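Local coordinates for Es1 family protein (Ehrlichia chaffeensis, PDB 3L3B) that is of unestablished function but belongs to the DJ-1/PfpI family, with an amidotransferase-like domain and a probable link to isoprenoid biosynthesis, at residues B[48-53]-B[223-228]; B[213-216]-B[220-223]. One frame throughout, in Å; residues are numbered along the deposited sequence.

Contact 1 of 2, residues B[48-53]-B[223-228]; sequences MLELDR and NVYLGI
Y225 lays the CE1 edge of its ring against the carboxylate of E50, with OE1 of E50 3.4 Å from CE1 of Y225 and close to the ring plane. The carboxylate stands almost upright to the ring, the two planes being 85° apart. CD2 of L49 meets the same ring carbon, CE1 of Y225, at 4.2 Å, obliquely to the ring. With CG of Y225 anti to the backbone N (chi1 157°), the ring reaches across to helix 41-53 although its CB is not aimed there. A bend at chi2 of E50 (-62°) turns the carboxylate so that OE1 faces Y225 while OE2 meets R53, one turn further along the helix. NE of R53 lies 2.9 Å from OE2 of E50 in a salt bridge, and NH2 of R53 adds a more bent hydrogen bond to OE2. This side-on, two-nitrogen grip limits rotation of the carboxylate and probably stabilises its negative charge in a buried setting. Beyond these side chains, L49 packs on Y225 of the second subunit, and Y225 on R53 of that subunit. Such pairing of the first and last helices beside a mostly parallel sheet belongs to the alpha/beta sandwich of the DJ-1/PfpI fold.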
# COMPACT_ATOMS: atom_id res chain seq x y z
N MET B 48 -7.66 2.89 4.00
CA MET B 48 -8.63 2.85 2.89
C MET B 48 -9.44 1.55 2.86
O MET B 48 -10.63 1.59 2.57
CB MET B 48 -7.93 3.02 1.54
CG MET B 48 -7.24 4.33 1.38
SD MET B 48 -6.58 4.55 -0.29
CE MET B 48 -5.22 3.41 -0.25
N LEU B 49 -8.81 0.42 3.18
CA LEU B 49 -9.51 -0.88 3.27
C LEU B 49 -10.60 -0.85 4.34
O LEU B 49 -11.75 -1.16 4.06
CB LEU B 49 -8.50 -2.01 3.56
CG LEU B 49 -8.99 -3.42 3.85
CD1 LEU B 49 -9.62 -4.00 2.63
CD2 LEU B 49 -7.86 -4.30 4.33
N GLU B 50 -10.26 -0.42 5.54
CA GLU B 50 -11.23 -0.31 6.64
C GLU B 50 -12.30 0.75 6.47
O GLU B 50 -13.44 0.55 6.87
CB GLU B 50 -10.50 -0.15 7.97
CG GLU B 50 -9.66 -1.39 8.28
CD GLU B 50 -10.56 -2.61 8.42
OE1 GLU B 50 -10.52 -3.49 7.53
OE2 GLU B 50 -11.35 -2.67 9.38
N LEU B 51 -11.98 1.90 5.88
CA LEU B 51 -13.05 2.83 5.49
C LEU B 51 -14.01 2.12 4.56
O LEU B 51 -15.22 2.14 4.77
CB LEU B 51 -12.51 4.11 4.83
CG LEU B 51 -11.78 5.07 5.78
CD1 LEU B 51 -11.03 6.14 5.01
CD2 LEU B 51 -12.79 5.72 6.80
N ASP B 52 -13.48 1.45 3.53
CA ASP B 52 -14.33 0.78 2.55
C ASP B 52 -15.14 -0.39 3.18
O ASP B 52 -16.32 -0.57 2.90
CB ASP B 52 -13.52 0.33 1.32
CG ASP B 52 -14.44 -0.04 0.16
OD1 ASP B 52 -15.18 0.83 -0.32
OD2 ASP B 52 -14.49 -1.20 -0.21
N ARG B 53 -14.54 -1.10 4.13
CA ARG B 53 -15.23 -2.18 4.81
C ARG B 53 -16.47 -1.67 5.54
O ARG B 53 -17.42 -2.41 5.71
CB ARG B 53 -14.29 -2.90 5.79
CG ARG B 53 -14.88 -4.16 6.44
CD ARG B 53 -13.87 -4.93 7.35
NE ARG B 53 -13.64 -4.21 8.62
CZ ARG B 53 -14.53 -4.08 9.60
NH1 ARG B 53 -15.74 -4.64 9.52
NH2 ARG B 53 -14.22 -3.38 10.69
N ASN B 223 -0.66 -7.06 13.13
CA ASN B 223 -0.92 -6.30 14.37
C ASN B 223 -1.14 -4.85 14.13
O ASN B 223 -2.06 -4.28 14.66
CB ASN B 223 0.19 -6.54 15.39
CG ASN B 223 0.13 -7.94 15.95
OD1 ASN B 223 -0.95 -8.51 16.02
ND2 ASN B 223 1.29 -8.54 16.29
N VAL B 224 -0.35 -4.27 13.25
CA VAL B 224 -0.56 -2.91 12.79
C VAL B 224 -2.01 -2.74 12.30
O VAL B 224 -2.68 -1.77 12.66
CB VAL B 224 0.45 -2.49 11.69
CG1 VAL B 224 -0.00 -1.19 10.99
CG2 VAL B 224 1.91 -2.38 12.28
N TYR B 225 -2.49 -3.70 11.51
CA TYR B 225 -3.84 -3.64 10.95
C TYR B 225 -4.94 -3.69 12.03
O TYR B 225 -5.98 -3.04 11.89
CB TYR B 225 -4.02 -4.77 9.93
CG TYR B 225 -5.43 -5.25 9.62
CD1 TYR B 225 -6.29 -4.54 8.76
CD2 TYR B 225 -5.89 -6.45 10.13
CE1 TYR B 225 -7.59 -5.05 8.44
CE2 TYR B 225 -7.17 -6.93 9.85
CZ TYR B 225 -8.01 -6.24 9.01
OH TYR B 225 -9.27 -6.79 8.79
N LEU B 226 -4.70 -4.46 13.09
CA LEU B 226 -5.68 -4.58 14.17
C LEU B 226 -5.91 -3.23 14.83
O LEU B 226 -7.05 -2.86 15.12
CB LEU B 226 -5.23 -5.61 15.18
CG LEU B 226 -5.35 -7.05 14.74
CD1 LEU B 226 -4.91 -7.93 15.89
CD2 LEU B 226 -6.78 -7.40 14.25
N GLY B 227 -4.84 -2.47 15.02
CA GLY B 227 -4.96 -1.16 15.59
C GLY B 227 -5.69 -0.18 14.68
O GLY B 227 -6.49 0.58 15.14
N ILE B 228 -5.41 -0.18 13.39
CA ILE B 228 -6.09 0.70 12.42
C ILE B 228 -7.56 0.34 12.30
O ILE B 228 -8.40 1.20 12.18
CB ILE B 228 -5.40 0.61 11.00
CG1 ILE B 228 -4.07 1.32 11.09
CG2 ILE B 228 -6.29 1.21 9.92
CD1 ILE B 228 -3.07 1.11 9.90

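Contact 2 of 2, residues B[213-216]-B[220-223]; sequences SAYM and SLYN
A chi1 of -82° carries the ring of Y215 out of its loop until the phenol oxygen lies over the first turn of helix 221-238, while L221, with CG anti to its own nitrogen (chi1 -178°), sets its side chain so that CD1 comes beside that oxygen. The contact is made by the end of the tyrosine alone. OH of Y215 sits 3.6 Å from CA of L221 and 3.7 Å from CD1 of L221, with CB of L221 also alongside, so the oxygen rests against both backbone and side chain of one residue. These are van der Waals contacts; the polar need of the hydroxyl is met from helix 41-53, where it hydrogen-bonds to NH1 of R42, a residue that also touches the L221 side chain. The loop 213-216 follows strand 209-212 of the central sheet and leads, within a few residues, into the last helix, a strand-to-helix connection of the DJ-1/PfpI alpha/beta fold. Its turn is tightened by a bond from N of M216 to O of S213, 3.0 Å long, while N of Y215 is held by the carboxylate of E43. At the far end of the connection S220 is the N-cap of the helix: OG of S220 accepts from N of N223 at 3.2 Å, with an N-H...O angle of 161°, which occupies an amide of the first turn that has no helical carbonyl before it. The second subunit comes close here too, its R94 making a cation-pi contact with Y215, its M48 packing on L221, and its D52 accepting a hydrogen bond from N of Y222.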
# COMPACT_ATOMS: atom_id res chain seq x y z
N SER B 213 -0.98 3.46 16.99
CA SER B 213 0.49 3.56 16.96
C SER B 213 1.16 2.91 15.74
O SER B 213 2.21 3.42 15.30
CB SER B 213 1.09 2.97 18.24
OG SER B 213 0.71 1.63 18.37
N ALA B 214 0.60 1.82 15.22
CA ALA B 214 1.04 1.25 13.92
C ALA B 214 2.57 1.13 13.89
O ALA B 214 3.15 0.57 14.82
CB ALA B 214 0.52 2.12 12.74
N TYR B 215 3.25 1.71 12.89
CA TYR B 215 4.67 1.43 12.75
C TYR B 215 5.59 2.32 13.61
O TYR B 215 6.80 2.35 13.36
CB TYR B 215 5.08 1.41 11.27
CG TYR B 215 4.80 0.11 10.55
CD1 TYR B 215 5.56 -1.02 10.80
CD2 TYR B 215 3.78 0.01 9.59
CE1 TYR B 215 5.33 -2.19 10.12
CE2 TYR B 215 3.51 -1.18 8.95
CZ TYR B 215 4.30 -2.25 9.19
OH TYR B 215 4.05 -3.44 8.53
N MET B 216 5.07 2.98 14.66
CA MET B 216 5.96 3.51 15.74
C MET B 216 6.78 2.40 16.44
O MET B 216 7.78 2.69 17.11
CB MET B 216 5.17 4.26 16.83
CG MET B 216 4.63 5.61 16.39
SD MET B 216 5.89 6.76 15.77
CE MET B 216 6.96 6.91 17.18
N SER B 220 4.44 -6.60 13.49
CA SER B 220 3.96 -7.28 12.28
C SER B 220 2.85 -6.47 11.61
O SER B 220 2.13 -5.69 12.25
CB SER B 220 3.43 -8.68 12.62
OG SER B 220 2.20 -8.55 13.34
N LEU B 221 2.69 -6.68 10.31
CA LEU B 221 1.65 -5.99 9.54
C LEU B 221 0.27 -6.34 10.07
O LEU B 221 -0.62 -5.50 10.15
CB LEU B 221 1.81 -6.40 8.07
CG LEU B 221 0.87 -5.78 7.03
CD1 LEU B 221 0.79 -4.26 7.02
CD2 LEU B 221 1.34 -6.35 5.64
N TYR B 222 0.07 -7.61 10.46
CA TYR B 222 -1.27 -7.99 10.93
C TYR B 222 -1.62 -7.22 12.22
O TYR B 222 -2.72 -6.75 12.36
CB TYR B 222 -1.40 -9.51 11.09
CG TYR B 222 -2.78 -9.95 11.55
CD1 TYR B 222 -3.89 -9.87 10.69
CD2 TYR B 222 -2.98 -10.40 12.84
CE1 TYR B 222 -5.17 -10.25 11.14
CE2 TYR B 222 -4.24 -10.80 13.30
CZ TYR B 222 -5.34 -10.72 12.44
OH TYR B 222 -6.57 -11.12 12.93
N ASN B 223 -0.66 -7.06 13.13
CA ASN B 223 -0.92 -6.30 14.37
C ASN B 223 -1.14 -4.85 14.13
O ASN B 223 -2.06 -4.28 14.66
CB ASN B 223 0.19 -6.54 15.39
CG ASN B 223 0.13 -7.94 15.95
OD1 ASN B 223 -0.95 -8.51 16.02
ND2 ASN B 223 1.29 -8.54 16.29

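In the fold
The centres of contacts 1 and 2 lie 11 Å apart on the same side of the chain's centre. Along the chain 48-53 comes first; 213-216, 220-223 and 223-228 follow one another near the C-terminal end. Both contacts use helix 221-238 and share N223: contact 2 takes the capped start of the helix and the loop leading into it, whereas contact 1 pairs the next turn with helix 41-53. They touch directly through V224, whose CG1 is 3.8 Å from CB of A214 and whose CG2 packs on the Y215 ring. Helix 41-53 also serves contact 2, through R42 and E43. Since both contacts reach the second subunit, this corner ties the last helix to helix 41-53 and to the loop after strand 209-212, at the dimer interface.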